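Local coordinates for protein glycerate dehydrogenase (Bacillus sp. 5mfcol3.1, PDB 6P2I) that probably reduces acyclic imino acids, including those released by a partner oxidase, to amino acids with NADPH as the hydride donor, at residues L290-E295 and K301-I306; L118-T123 and P133-S138; I233-L238 and D254-K259; E37-L42 and K57-K62. All coordinates share one frame; numbering follows the deposited sequence.

Contact 1. Residues L290-E295 and K301-I306; sequences LIENIE and KPVNVI
N304 ND2 is gripped twice at this contact: it donates to N293 OD1 at 2.9 Å and to water 1. The direct bond is moderately bent, with an N-H...O angle of 151°, and ND2 sits out of the plane of the accepting carbonyl. The two amides are nearly perpendicular, their planes 79° apart, so they meet through one N-H and do not stack or pair. N293 reaches this point because CG lies anti to its carbonyl carbon (chi1 -79°), which swings the amide off the helix flank toward the incoming chain. OD1 also touches V303 CG2 at 3.5 Å. That methyl group meets E292 CG at 4.1 Å as well, the two side chains crossing at about a right angle.

Two waters complete the seam. Water 1 donates to E292 OE1 at 2.7 Å and accepts from N304 ND2, linking the E292 carboxylate to the N304 amide. Water 2 donates to N293 O and accepts from V303 N at 2.9 Å, joining backbone to backbone where no direct hydrogen bond is made.

The other end of the N293 amide is engaged as well: ND2 donates to N93 O. Both ends of this buried amide are therefore held, which fixes its rotation. The segment 301-306 pairs by backbone bonds with V91 and N93, and V303 O accepts from S92 OG. The C-terminal tail thus runs beside strand 90-92, an outermost strand of the five-stranded parallel sheet within this chain, while helix 280-298 packs through N293 and I294 on strand 68-71 and through I291 and I294 on helix 14-23.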
loop_
_atom_site.group_PDB
_atom_site.type_symbol
_atom_site.label_atom_id
_atom_site.label_comp_id
_atom_site.label_asym_id
_atom_site.label_seq_id
_atom_site.Cartn_x
_atom_site.Cartn_y
_atom_site.Cartn_z
ATOM N N LEU A 290 -1.738 -24.244 15.784
ATOM C CA LEU A 290 -1.423 -25.662 15.640
ATOM C C LEU A 290 -1.345 -26.343 17.001
ATOM O O LEU A 290 -1.899 -27.433 17.202
ATOM C CB LEU A 290 -0.099 -25.809 14.891
ATOM C CG LEU A 290 0.509 -27.205 14.907
ATOM C CD1 LEU A 290 -0.403 -28.195 14.209
ATOM C CD2 LEU A 290 1.871 -27.177 14.268
ATOM N N ILE A 291 -0.661 -25.704 17.951
ATOM C CA ILE A 291 -0.488 -26.295 19.273
ATOM C C ILE A 291 -1.813 -26.304 20.021
ATOM O O ILE A 291 -2.132 -27.263 20.734
ATOM C CB ILE A 291 0.613 -25.552 20.052
ATOM C CG1 ILE A 291 1.978 -25.887 19.455
ATOM C CG2 ILE A 291 0.574 -25.890 21.541
ATOM C CD1 ILE A 291 3.071 -24.889 19.798
ATOM N N GLU A 292 -2.606 -25.241 19.868
ATOM C CA GLU A 292 -3.908 -25.211 20.517
ATOM C C GLU A 292 -4.810 -26.311 19.983
ATOM O O GLU A 292 -5.560 -26.931 20.745
ATOM C CB GLU A 292 -4.574 -23.853 20.327
ATOM C CG GLU A 292 -5.957 -23.808 20.924
ATOM C CD GLU A 292 -6.564 -22.423 20.863
ATOM O OE1 GLU A 292 -5.998 -21.563 20.149
ATOM O OE2 GLU A 292 -7.599 -22.198 21.528
ATOM N N ASN A 293 -4.742 -26.578 18.681
ATOM C CA ASN A 293 -5.505 -27.688 18.117
ATOM C C ASN A 293 -5.122 -29.008 18.773
ATOM O O ASN A 293 -5.993 -29.811 19.138
ATOM C CB ASN A 293 -5.290 -27.759 16.607
ATOM C CG ASN A 293 -6.117 -26.731 15.864
ATOM O OD1 ASN A 293 -7.163 -26.301 16.353
ATOM N ND2 ASN A 293 -5.659 -26.335 14.679
ATOM N N ILE A 294 -3.817 -29.261 18.910
ATOM C CA ILE A 294 -3.358 -30.532 19.474
ATOM C C ILE A 294 -3.774 -30.647 20.934
ATOM O O ILE A 294 -4.349 -31.657 21.360
ATOM C CB ILE A 294 -1.833 -30.666 19.313
ATOM C CG1 ILE A 294 -1.481 -30.756 17.820
ATOM C CG2 ILE A 294 -1.322 -31.861 20.102
ATOM C CD1 ILE A 294 0.007 -30.604 17.508
ATOM N N GLU A 295 -3.477 -29.614 21.728
ATOM C CA GLU A 295 -3.807 -29.654 23.149
ATOM C C GLU A 295 -5.303 -29.851 23.359
ATOM O O GLU A 295 -5.725 -30.686 24.170
ATOM C CB GLU A 295 -3.336 -28.364 23.831
ATOM N N LYS A 301 -11.739 -31.664 24.031
ATOM C CA LYS A 301 -12.533 -30.467 23.776
ATOM C C LYS A 301 -11.971 -29.812 22.522
ATOM O O LYS A 301 -11.405 -28.713 22.577
ATOM C CB LYS A 301 -12.512 -29.514 24.972
ATOM C CG LYS A 301 -13.235 -30.034 26.209
ATOM C CD LYS A 301 -13.340 -28.956 27.285
ATOM C CE LYS A 301 -13.934 -27.667 26.719
ATOM N NZ LYS A 301 -14.736 -26.910 27.728
ATOM N N PRO A 302 -12.108 -30.471 21.373
ATOM C CA PRO A 302 -11.440 -29.987 20.157
ATOM C C PRO A 302 -11.967 -28.626 19.741
ATOM O O PRO A 302 -13.128 -28.283 19.978
ATOM C CB PRO A 302 -11.786 -31.050 19.106
ATOM C CG PRO A 302 -12.405 -32.191 19.864
ATOM C CD PRO A 302 -12.980 -31.627 21.109
ATOM N N VAL A 303 -11.093 -27.850 19.097
ATOM C CA VAL A 303 -11.437 -26.522 18.610
ATOM C C VAL A 303 -11.170 -26.451 17.112
ATOM O O VAL A 303 -10.505 -27.313 16.529
ATOM C CB VAL A 303 -10.666 -25.409 19.349
ATOM C CG1 VAL A 303 -11.057 -25.391 20.827
ATOM C CG2 VAL A 303 -9.168 -25.592 19.173
ATOM N N ASN A 304 -11.731 -25.413 16.486
ATOM C CA ASN A 304 -11.528 -25.132 15.062
ATOM C C ASN A 304 -11.931 -26.313 14.180
ATOM O O ASN A 304 -11.359 -26.527 13.105
ATOM C CB ASN A 304 -10.078 -24.723 14.783
ATOM C CG ASN A 304 -9.617 -23.580 15.677
ATOM O OD1 ASN A 304 -10.360 -22.629 15.915
ATOM N ND2 ASN A 304 -8.396 -23.680 16.181
ATOM N N VAL A 305 -12.950 -27.057 14.600
ATOM C CA VAL A 305 -13.367 -28.258 13.884
ATOM C C VAL A 305 -14.124 -27.860 12.625
ATOM O O VAL A 305 -15.032 -27.021 12.666
ATOM C CB VAL A 305 -14.217 -29.163 14.789
ATOM C CG1 VAL A 305 -14.677 -30.405 14.028
ATOM C CG2 VAL A 305 -13.407 -29.592 16.014
ATOM N N ILE A 306 -13.749 -28.461 11.500
ATOM C CA ILE A 306 -14.422 -28.227 10.229
ATOM C C ILE A 306 -15.547 -29.241 10.093
ATOM O O ILE A 306 -15.315 -30.452 10.185
ATOM C CB ILE A 306 -13.435 -28.336 9.054
ATOM C CG1 ILE A 306 -12.221 -27.440 9.288
ATOM C CG2 ILE A 306 -14.125 -27.999 7.742
ATOM C CD1 ILE A 306 -12.566 -25.985 9.500
HETATM O O HOH W 1 -7.222 -21.421 17.778
HETATM O O HOH W 2 -8.636 -29.302 18.546
#

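Contact 2. Residues L118-T123 and P133-S138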
loop_
_atom_site.group_PDB
_atom_site.type_symbol
_atom_site.label_atom_id
_atom_site.label_comp_id
_atom_site.label_asym_id
_atom_site.label_seq_id
_atom_site.Cartn_x
_atom_site.Cartn_y
_atom_site.Cartn_z
ATOM N N LEU A 118 5.013 -0.380 -9.835
ATOM C CA LEU A 118 5.964 -1.040 -10.725
ATOM C C LEU A 118 6.495 -0.073 -11.780
ATOM O O LEU A 118 7.712 0.025 -11.998
ATOM C CB LEU A 118 5.308 -2.254 -11.384
ATOM C CG LEU A 118 4.828 -3.335 -10.414
ATOM C CD1 LEU A 118 4.128 -4.448 -11.180
ATOM C CD2 LEU A 118 6.007 -3.881 -9.621
ATOM N N GLN A 119 5.589 0.651 -12.449
ATOM C CA GLN A 119 5.993 1.584 -13.498
ATOM C C GLN A 119 6.676 2.813 -12.922
ATOM O O GLN A 119 7.582 3.382 -13.549
ATOM C CB GLN A 119 4.778 2.012 -14.320
ATOM C CG GLN A 119 4.210 0.953 -15.252
ATOM C CD GLN A 119 3.277 -0.026 -14.554
ATOM O OE1 GLN A 119 2.886 0.171 -13.402
ATOM N NE2 GLN A 119 2.910 -1.088 -15.262
ATOM N N ALA A 120 6.244 3.232 -11.741
ATOM C CA ALA A 120 6.800 4.423 -11.109
ATOM C C ALA A 120 8.248 4.196 -10.725
ATOM O O ALA A 120 9.117 5.041 -10.978
ATOM C CB ALA A 120 5.962 4.792 -9.885
ATOM N N ASP A 121 8.530 3.043 -10.123
ATOM C CA ASP A 121 9.905 2.735 -9.776
ATOM C C ASP A 121 10.762 2.605 -11.024
ATOM O O ASP A 121 11.877 3.133 -11.073
ATOM C CB ASP A 121 9.939 1.457 -8.946
ATOM C CG ASP A 121 11.318 1.097 -8.502
ATOM O OD1 ASP A 121 11.694 1.521 -7.394
ATOM O OD2 ASP A 121 12.035 0.387 -9.257
ATOM N N GLU A 122 10.250 1.917 -12.050
ATOM C CA GLU A 122 11.031 1.733 -13.269
ATOM C C GLU A 122 11.356 3.071 -13.918
ATOM O O GLU A 122 12.455 3.261 -14.452
ATOM C CB GLU A 122 10.273 0.835 -14.245
ATOM C CG GLU A 122 11.109 0.400 -15.440
ATOM C CD GLU A 122 10.268 -0.152 -16.574
ATOM O OE1 GLU A 122 9.042 -0.318 -16.386
ATOM O OE2 GLU A 122 10.837 -0.423 -17.654
ATOM N N THR A 123 10.411 4.011 -13.864
ATOM C CA THR A 123 10.641 5.365 -14.362
ATOM C C THR A 123 11.852 6.002 -13.693
ATOM O O THR A 123 12.728 6.562 -14.362
ATOM C CB THR A 123 9.385 6.207 -14.113
ATOM O OG1 THR A 123 8.293 5.667 -14.871
ATOM C CG2 THR A 123 9.609 7.680 -14.483
ATOM N N PRO A 133 1.755 12.601 -15.354
ATOM C CA PRO A 133 0.588 12.117 -16.136
ATOM C C PRO A 133 0.397 10.607 -16.084
ATOM O O PRO A 133 -0.740 10.148 -15.892
ATOM C CB PRO A 133 0.896 12.597 -17.562
ATOM C CG PRO A 133 1.668 13.846 -17.350
ATOM C CD PRO A 133 2.525 13.597 -16.137
ATOM N N PRO A 134 1.448 9.785 -16.245
ATOM C CA PRO A 134 1.212 8.330 -16.209
ATOM C C PRO A 134 0.749 7.818 -14.860
ATOM O O PRO A 134 0.241 6.689 -14.791
ATOM C CB PRO A 134 2.579 7.730 -16.581
ATOM C CG PRO A 134 3.348 8.843 -17.194
ATOM C CD PRO A 134 2.878 10.071 -16.470
ATOM N N PHE A 135 0.876 8.613 -13.795
ATOM C CA PHE A 135 0.649 8.150 -12.431
ATOM C C PHE A 135 -0.521 8.857 -11.764
ATOM O O PHE A 135 -0.687 8.761 -10.545
ATOM C CB PHE A 135 1.944 8.304 -11.636
ATOM C CG PHE A 135 3.078 7.578 -12.281
ATOM C CD1 PHE A 135 3.069 6.193 -12.310
ATOM C CD2 PHE A 135 4.094 8.252 -12.928
ATOM C CE1 PHE A 135 4.077 5.489 -12.946
ATOM C CE2 PHE A 135 5.116 7.556 -13.563
ATOM C CZ PHE A 135 5.104 6.168 -13.574
ATOM N N LEU A 136 -1.344 9.542 -12.550
ATOM C CA LEU A 136 -2.617 10.060 -12.058
ATOM C C LEU A 136 -3.405 8.948 -11.391
ATOM O O LEU A 136 -3.707 7.928 -12.022
ATOM C CB LEU A 136 -3.416 10.640 -13.217
ATOM C CG LEU A 136 -4.801 11.199 -12.902
ATOM C CD1 LEU A 136 -4.693 12.368 -11.919
ATOM C CD2 LEU A 136 -5.462 11.634 -14.186
ATOM N N CYS A 137 -3.733 9.136 -10.116
ATOM C CA CYS A 137 -4.332 8.076 -9.321
ATOM C C CYS A 137 -5.617 8.567 -8.670
ATOM O O CYS A 137 -5.991 9.741 -8.763
ATOM C CB CYS A 137 -3.362 7.572 -8.243
ATOM S SG CYS A 137 -3.104 8.760 -6.906
ATOM N N SER A 138 -6.302 7.637 -8.013
ATOM C CA SER A 138 -7.453 7.950 -7.183
ATOM C C SER A 138 -7.086 7.746 -5.722
ATOM O O SER A 138 -6.419 6.761 -5.368
ATOM C CB SER A 138 -8.656 7.069 -7.538
ATOM O OG SER A 138 -9.222 7.453 -8.772
#
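The F135 ring has A120 CB over one face and P134 CB, from its own segment, over the other, toward the rim. A120 CB stands 4.1 Å from the ring centroid and 30° off the normal, an off-centre CH-pi contact with CB 3.7 Å from F135 CE1. At the edge, near the ring plane, T123 OG1 lies 3.5 Å and Q119 O 3.7 Å from F135 CZ. These oxygens are joined: T123 OG1 donates to Q119 O at 2.7 Å, while T123 N reaches the same carbonyl from the opposite face of its plane. With CG anti to the carbonyl carbon (chi1 -56°), F135 points its far edge into helix 117-125. Replacing F135 by an alanine would probably open a gap beside A120 and T123 and leave the 133-138 loop without this hold on the helix.

In the NAD-binding region, the contact holds the connection from helix 117-125 to strand 144-148 against that helix, which also meets the second subunit: D121 OD1 accepts from L271 N of that chain. The aromatic C-H edge is weakly positive, so its approach to two mutually bonded oxygens is probably favourable, with no hydrogen bond between the segments.

Contact 3. Residues I233-L238 and D254-K259; sequences IDEQAL and DLTYYK
From CB, which faces segment 254-259, the side chain of E235 runs out extended: CG is anti to the backbone N (chi1 -162°) and chi2 keeps the chain straight, so the methylenes bridge the gap and CD arrives 3.4 Å from T256 OG1. The carboxylate then divides its work. OE1 accepts from T256 N at 2.8 Å, close to linear at 169°, on its syn side and only slightly out of plane; it also touches L255 CA at 3.4 Å and T256 CG2 at the same distance. OE2 accepts from T256 OG1 at 2.8 Å, this donor standing 49° above the carboxylate plane, and takes a further bond from N261 ND2. Y257 CE1 approaches OE2 obliquely at 4.1 Å.

Behind E235, D234 is the N-cap of helix 235-243, its OD1 accepting from A237 N at 3.0 Å. This helix forms the crossover between strands 223-226 and 249-252 in the parallel sheet of the Rossmann-type domain, and E235 ties its first turn to the loop leaving the second strand. A glutamine in place of E235 would probably put an N-H donor where T256 needs an acceptor, leaving one of its two donors without a mate. Three donors on one carboxylate, near a helix N terminus, would be expected to favour its ionised form.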
loop_
_atom_site.group_PDB
_atom_site.type_symbol
_atom_site.label_atom_id
_atom_site.label_comp_id
_atom_site.label_asym_id
_atom_site.label_seq_id
_atom_site.Cartn_x
_atom_site.Cartn_y
_atom_site.Cartn_z
ATOM N N ILE A 233 -12.366 -16.963 -9.851
ATOM C CA ILE A 233 -12.637 -16.035 -10.944
ATOM C C ILE A 233 -12.601 -16.801 -12.257
ATOM O O ILE A 233 -11.802 -17.731 -12.415
ATOM C CB ILE A 233 -11.601 -14.891 -10.972
ATOM C CG1 ILE A 233 -11.468 -14.251 -9.587
ATOM C CG2 ILE A 233 -11.962 -13.866 -12.042
ATOM C CD1 ILE A 233 -10.400 -13.164 -9.517
ATOM N N ASP A 234 -13.468 -16.412 -13.196
ATOM C CA ASP A 234 -13.264 -16.796 -14.588
ATOM C C ASP A 234 -11.994 -16.102 -15.064
ATOM O O ASP A 234 -12.037 -14.950 -15.514
ATOM C CB ASP A 234 -14.470 -16.416 -15.452
ATOM C CG ASP A 234 -14.361 -16.917 -16.890
ATOM O OD1 ASP A 234 -13.238 -17.015 -17.438
ATOM O OD2 ASP A 234 -15.423 -17.198 -17.486
ATOM N N GLU A 235 -10.856 -16.789 -14.953
ATOM C CA GLU A 235 -9.574 -16.123 -15.151
ATOM C C GLU A 235 -9.372 -15.689 -16.595
ATOM O O GLU A 235 -8.739 -14.655 -16.844
ATOM C CB GLU A 235 -8.440 -17.040 -14.714
ATOM C CG GLU A 235 -7.142 -16.323 -14.472
ATOM C CD GLU A 235 -6.086 -17.255 -13.936
ATOM O OE1 GLU A 235 -5.869 -17.235 -12.706
ATOM O OE2 GLU A 235 -5.504 -18.019 -14.748
ATOM N N GLN A 236 -9.893 -16.462 -17.552
ATOM C CA GLN A 236 -9.827 -16.051 -18.948
ATOM C C GLN A 236 -10.627 -14.778 -19.175
ATOM O O GLN A 236 -10.183 -13.878 -19.900
ATOM C CB GLN A 236 -10.333 -17.173 -19.857
ATOM C CG GLN A 236 -9.350 -18.315 -20.019
ATOM C CD GLN A 236 -9.744 -19.265 -21.128
ATOM O OE1 GLN A 236 -10.921 -19.588 -21.297
ATOM N NE2 GLN A 236 -8.759 -19.711 -21.901
ATOM N N ALA A 237 -11.811 -14.680 -18.565
ATOM C CA ALA A 237 -12.591 -13.454 -18.690
ATOM C C ALA A 237 -11.879 -12.286 -18.021
ATOM O O ALA A 237 -11.913 -11.160 -18.532
ATOM C CB ALA A 237 -13.984 -13.642 -18.094
ATOM N N LEU A 238 -11.223 -12.534 -16.885
ATOM C CA LEU A 238 -10.482 -11.469 -16.217
ATOM C C LEU A 238 -9.335 -10.977 -17.088
ATOM O O LEU A 238 -9.073 -9.770 -17.161
ATOM C CB LEU A 238 -9.966 -11.954 -14.859
ATOM C CG LEU A 238 -9.186 -10.934 -14.015
ATOM C CD1 LEU A 238 -9.973 -9.639 -13.843
ATOM C CD2 LEU A 238 -8.791 -11.497 -12.655
ATOM N N ASP A 254 -2.801 -15.013 -6.191
ATOM C CA ASP A 254 -2.864 -16.364 -6.734
ATOM C C ASP A 254 -3.357 -16.286 -8.169
ATOM O O ASP A 254 -4.110 -15.382 -8.530
ATOM C CB ASP A 254 -3.785 -17.267 -5.900
ATOM C CG ASP A 254 -3.642 -18.744 -6.259
ATOM O OD1 ASP A 254 -2.508 -19.270 -6.218
ATOM O OD2 ASP A 254 -4.660 -19.397 -6.574
ATOM N N LEU A 255 -2.894 -17.223 -8.991
ATOM C CA LEU A 255 -3.440 -17.466 -10.320
ATOM C C LEU A 255 -3.712 -18.956 -10.436
ATOM O O LEU A 255 -3.117 -19.759 -9.714
ATOM C CB LEU A 255 -2.484 -17.044 -11.443
ATOM C CG LEU A 255 -1.980 -15.605 -11.478
ATOM C CD1 LEU A 255 -0.971 -15.517 -12.597
ATOM C CD2 LEU A 255 -3.121 -14.652 -11.712
ATOM N N THR A 256 -4.603 -19.335 -11.363
ATOM C CA THR A 256 -4.883 -20.767 -11.514
ATOM C C THR A 256 -3.659 -21.528 -12.014
ATOM O O THR A 256 -3.515 -22.725 -11.738
ATOM C CB THR A 256 -6.074 -21.005 -12.450
ATOM O OG1 THR A 256 -5.733 -20.627 -13.790
ATOM C CG2 THR A 256 -7.291 -20.220 -11.990
ATOM N N TYR A 257 -2.780 -20.857 -12.755
ATOM C CA TYR A 257 -1.475 -21.377 -13.139
ATOM C C TYR A 257 -0.600 -20.186 -13.495
ATOM O O TYR A 257 -1.098 -19.084 -13.728
ATOM C CB TYR A 257 -1.570 -22.365 -14.313
ATOM C CG TYR A 257 -1.970 -21.733 -15.629
ATOM C CD1 TYR A 257 -3.300 -21.438 -15.902
ATOM C CD2 TYR A 257 -1.020 -21.433 -16.598
ATOM C CE1 TYR A 257 -3.673 -20.859 -17.104
ATOM C CE2 TYR A 257 -1.383 -20.863 -17.807
ATOM C CZ TYR A 257 -2.709 -20.574 -18.051
ATOM O OH TYR A 257 -3.075 -20.003 -19.247
ATOM N N TYR A 258 0.715 -20.412 -13.534
ATOM C CA TYR A 258 1.660 -19.323 -13.746
ATOM C C TYR A 258 2.414 -19.438 -15.067
ATOM O O TYR A 258 2.376 -18.501 -15.865
ATOM C CB TYR A 258 2.639 -19.237 -12.568
ATOM C CG TYR A 258 1.998 -18.598 -11.364
ATOM C CD1 TYR A 258 1.166 -19.337 -10.534
ATOM C CD2 TYR A 258 2.202 -17.250 -11.071
ATOM C CE1 TYR A 258 0.559 -18.769 -9.444
ATOM C CE2 TYR A 258 1.594 -16.662 -9.976
ATOM C CZ TYR A 258 0.776 -17.428 -9.165
ATOM O OH TYR A 258 0.166 -16.858 -8.073
ATOM N N LYS A 259 3.093 -20.553 -15.325
ATOM C CA LYS A 259 3.880 -20.658 -16.551
ATOM C C LYS A 259 3.004 -20.423 -17.776
ATOM O O LYS A 259 1.971 -21.075 -17.949
ATOM C CB LYS A 259 4.568 -22.024 -16.646
ATOM C CG LYS A 259 5.409 -22.176 -17.910
ATOM C CD LYS A 259 6.356 -23.363 -17.847
ATOM C CE LYS A 259 7.179 -23.477 -19.126
ATOM N NZ LYS A 259 8.013 -22.268 -19.361
#

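Contact 4. Residues E37-L42 and K57-K62; sequences EAINRL and KEMIEK
I39 and M59 pack against each other two helices flanking the parallel sheet of a flavodoxin-like domain, strand order 2-1-3-4-5. Helix 35-43 belongs to the crossover from strand 25-28 to strand 47-50, and helix 57-60 to the next, from 47-50 to 68-71. The backbones come as near as 6.3 Å between I39 CA and M59 CA, and the interface is apolar, with no hydrogen bond across it.

In the first shell I39 is the central side chain. Its CG1 arm lies anti to the carbonyl carbon (chi1 -69°) and runs on extended, so that CD1 crosses M59 and rests 4.0 Å from M59 CG, with I39 CG1 at the same distance from M59 CB. On its other flank CD1 meets the aliphatic part of K62, 3.9 Å from K62 CD, and the I39 CG2 branch sits 4.0 Å from K62 O. The lysine chain stays extended past this point and carries its ammonium group away from the contact. M59, by contrast, bends at its last torsion (chi3 66°), which turns the terminal methyl group toward A38.

Further out, bonds of the backbone amides set these side chains in place. M59 N donates to T56 OG1, and K62 N donates to M59 O at 2.9 Å, bringing K62 round beside M59. On the far flank of helix 35-43, R41 makes a salt bridge with D31 and a cation-pi contact with F29. L42, on the side facing segment 57-62, packs on I63. The inner end of the seam is one methyl-methyl contact, M59 CE to A38 CB at 3.9 Å.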
loop_
_atom_site.group_PDB
_atom_site.type_symbol
_atom_site.label_atom_id
_atom_site.label_comp_id
_atom_site.label_asym_id
_atom_site.label_seq_id
_atom_site.Cartn_x
_atom_site.Cartn_y
_atom_site.Cartn_z
ATOM N N GLU A 37 3.274 -42.379 -0.446
ATOM C CA GLU A 37 3.877 -41.909 0.798
ATOM C C GLU A 37 2.841 -41.212 1.665
ATOM O O GLU A 37 2.803 -41.406 2.888
ATOM C CB GLU A 37 5.045 -40.958 0.499
ATOM C CG GLU A 37 6.358 -41.665 0.130
ATOM C CD GLU A 37 7.394 -40.700 -0.436
ATOM O OE1 GLU A 37 6.981 -39.692 -1.032
ATOM O OE2 GLU A 37 8.612 -40.953 -0.300
ATOM N N ALA A 38 1.976 -40.408 1.042
ATOM C CA ALA A 38 0.984 -39.657 1.800
ATOM C C ALA A 38 0.031 -40.598 2.524
ATOM O O ALA A 38 -0.216 -40.444 3.727
ATOM C CB ALA A 38 0.221 -38.720 0.864
ATOM N N ILE A 39 -0.503 -41.590 1.807
ATOM C CA ILE A 39 -1.395 -42.563 2.431
ATOM C C ILE A 39 -0.673 -43.300 3.551
ATOM O O ILE A 39 -1.237 -43.527 4.631
ATOM C CB ILE A 39 -1.950 -43.540 1.380
ATOM C CG1 ILE A 39 -2.919 -42.808 0.445
ATOM C CG2 ILE A 39 -2.625 -44.714 2.060
ATOM C CD1 ILE A 39 -3.296 -43.612 -0.782
ATOM N N ASN A 40 0.592 -43.672 3.320
ATOM C CA ASN A 40 1.342 -44.399 4.337
ATOM C C ASN A 40 1.583 -43.535 5.569
ATOM O O ASN A 40 1.425 -44.007 6.704
ATOM C CB ASN A 40 2.671 -44.896 3.773
ATOM C CG ASN A 40 3.364 -45.871 4.704
ATOM O OD1 ASN A 40 4.314 -45.516 5.403
ATOM N ND2 ASN A 40 2.879 -47.109 4.732
ATOM N N ARG A 41 1.972 -42.272 5.370
ATOM C CA ARG A 41 2.198 -41.395 6.513
ATOM C C ARG A 41 0.903 -41.142 7.259
ATOM O O ARG A 41 0.884 -41.144 8.495
ATOM C CB ARG A 41 2.824 -40.076 6.060
ATOM C CG ARG A 41 4.227 -40.245 5.513
ATOM C CD ARG A 41 4.667 -39.044 4.692
ATOM N NE ARG A 41 5.946 -39.326 4.041
ATOM C CZ ARG A 41 6.680 -38.416 3.406
ATOM N NH1 ARG A 41 6.274 -37.143 3.336
ATOM N NH2 ARG A 41 7.828 -38.778 2.844
ATOM N N LEU A 42 -0.193 -40.935 6.522
ATOM C CA LEU A 42 -1.479 -40.719 7.173
ATOM C C LEU A 42 -1.936 -41.957 7.937
ATOM O O LEU A 42 -2.568 -41.831 8.991
ATOM C CB LEU A 42 -2.526 -40.306 6.136
ATOM C CG LEU A 42 -2.297 -38.888 5.589
ATOM C CD1 LEU A 42 -3.039 -38.684 4.265
ATOM C CD2 LEU A 42 -2.689 -37.809 6.603
ATOM N N LYS A 57 -10.841 -38.412 -1.644
ATOM C CA LYS A 57 -11.680 -39.504 -1.165
ATOM C C LYS A 57 -11.050 -40.855 -1.476
ATOM O O LYS A 57 -11.067 -41.760 -0.638
ATOM C CB LYS A 57 -13.079 -39.399 -1.779
ATOM C CG LYS A 57 -13.919 -40.654 -1.646
ATOM C CD LYS A 57 -14.858 -40.831 -2.828
ATOM C CE LYS A 57 -15.673 -42.114 -2.698
ATOM N NZ LYS A 57 -17.143 -41.880 -2.731
ATOM N N GLU A 58 -10.463 -40.998 -2.667
ATOM C CA GLU A 58 -9.822 -42.260 -3.030
ATOM C C GLU A 58 -8.693 -42.603 -2.066
ATOM O O GLU A 58 -8.494 -43.777 -1.720
ATOM C CB GLU A 58 -9.296 -42.181 -4.463
ATOM C CG GLU A 58 -10.379 -42.125 -5.541
ATOM C CD GLU A 58 -11.093 -40.778 -5.613
ATOM O OE1 GLU A 58 -12.240 -40.745 -6.102
ATOM O OE2 GLU A 58 -10.521 -39.755 -5.173
ATOM N N MET A 59 -7.942 -41.586 -1.626
ATOM C CA MET A 59 -6.900 -41.774 -0.619
ATOM C C MET A 59 -7.488 -42.116 0.743
ATOM O O MET A 59 -6.986 -43.006 1.435
ATOM C CB MET A 59 -6.039 -40.510 -0.504
ATOM C CG MET A 59 -5.150 -40.246 -1.696
ATOM S SD MET A 59 -4.519 -38.568 -1.720
ATOM C CE MET A 59 -3.465 -38.586 -0.267
ATOM N N ILE A 60 -8.536 -41.398 1.154
ATOM C CA ILE A 60 -9.097 -41.578 2.491
ATOM C C ILE A 60 -9.673 -42.976 2.659
ATOM O O ILE A 60 -9.586 -43.567 3.744
ATOM C CB ILE A 60 -10.145 -40.475 2.758
ATOM C CG1 ILE A 60 -9.464 -39.105 2.800
ATOM C CG2 ILE A 60 -10.909 -40.733 4.049
ATOM C CD1 ILE A 60 -10.360 -37.956 2.399
ATOM N N GLU A 61 -10.238 -43.548 1.595
ATOM C CA GLU A 61 -10.741 -44.913 1.681
ATOM C C GLU A 61 -9.631 -45.915 1.975
ATOM O O GLU A 61 -9.914 -46.996 2.504
ATOM C CB GLU A 61 -11.469 -45.271 0.388
ATOM C CG GLU A 61 -12.617 -44.320 0.078
ATOM C CD GLU A 61 -13.453 -44.744 -1.113
ATOM O OE1 GLU A 61 -12.876 -45.221 -2.112
ATOM O OE2 GLU A 61 -14.693 -44.601 -1.043
ATOM N N LYS A 62 -8.377 -45.575 1.675
ATOM C CA LYS A 62 -7.244 -46.458 1.925
ATOM C C LYS A 62 -6.537 -46.168 3.243
ATOM O O LYS A 62 -5.589 -46.878 3.592
ATOM C CB LYS A 62 -6.242 -46.360 0.772
ATOM C CG LYS A 62 -6.794 -46.837 -0.570
ATOM C CD LYS A 62 -5.892 -46.430 -1.727
ATOM C CE LYS A 62 -6.481 -46.870 -3.058
ATOM N NZ LYS A 62 -5.721 -46.320 -4.216
#

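Along the chain the four contacts follow one another as 4, 2, 3 and 1; none nests or crosses. Contact 4 closes a 14-residue connection that carries strand 47-50. Contact 2 brings a loop back onto helix 117-125 over nine residues, ahead of strand 144-148. Contact 3 spans 15 residues, including strand 249-252, and contact 1 makes the short final return after helix 280-298. Contacts 4 and 1, with centres about 22 Å apart, lie beside the five-stranded sheet, to which the chain returns at its C-terminal end. Contacts 2 and 3 lie in the NAD-binding family region, centres about 25 Å apart, and both touch the second subunit.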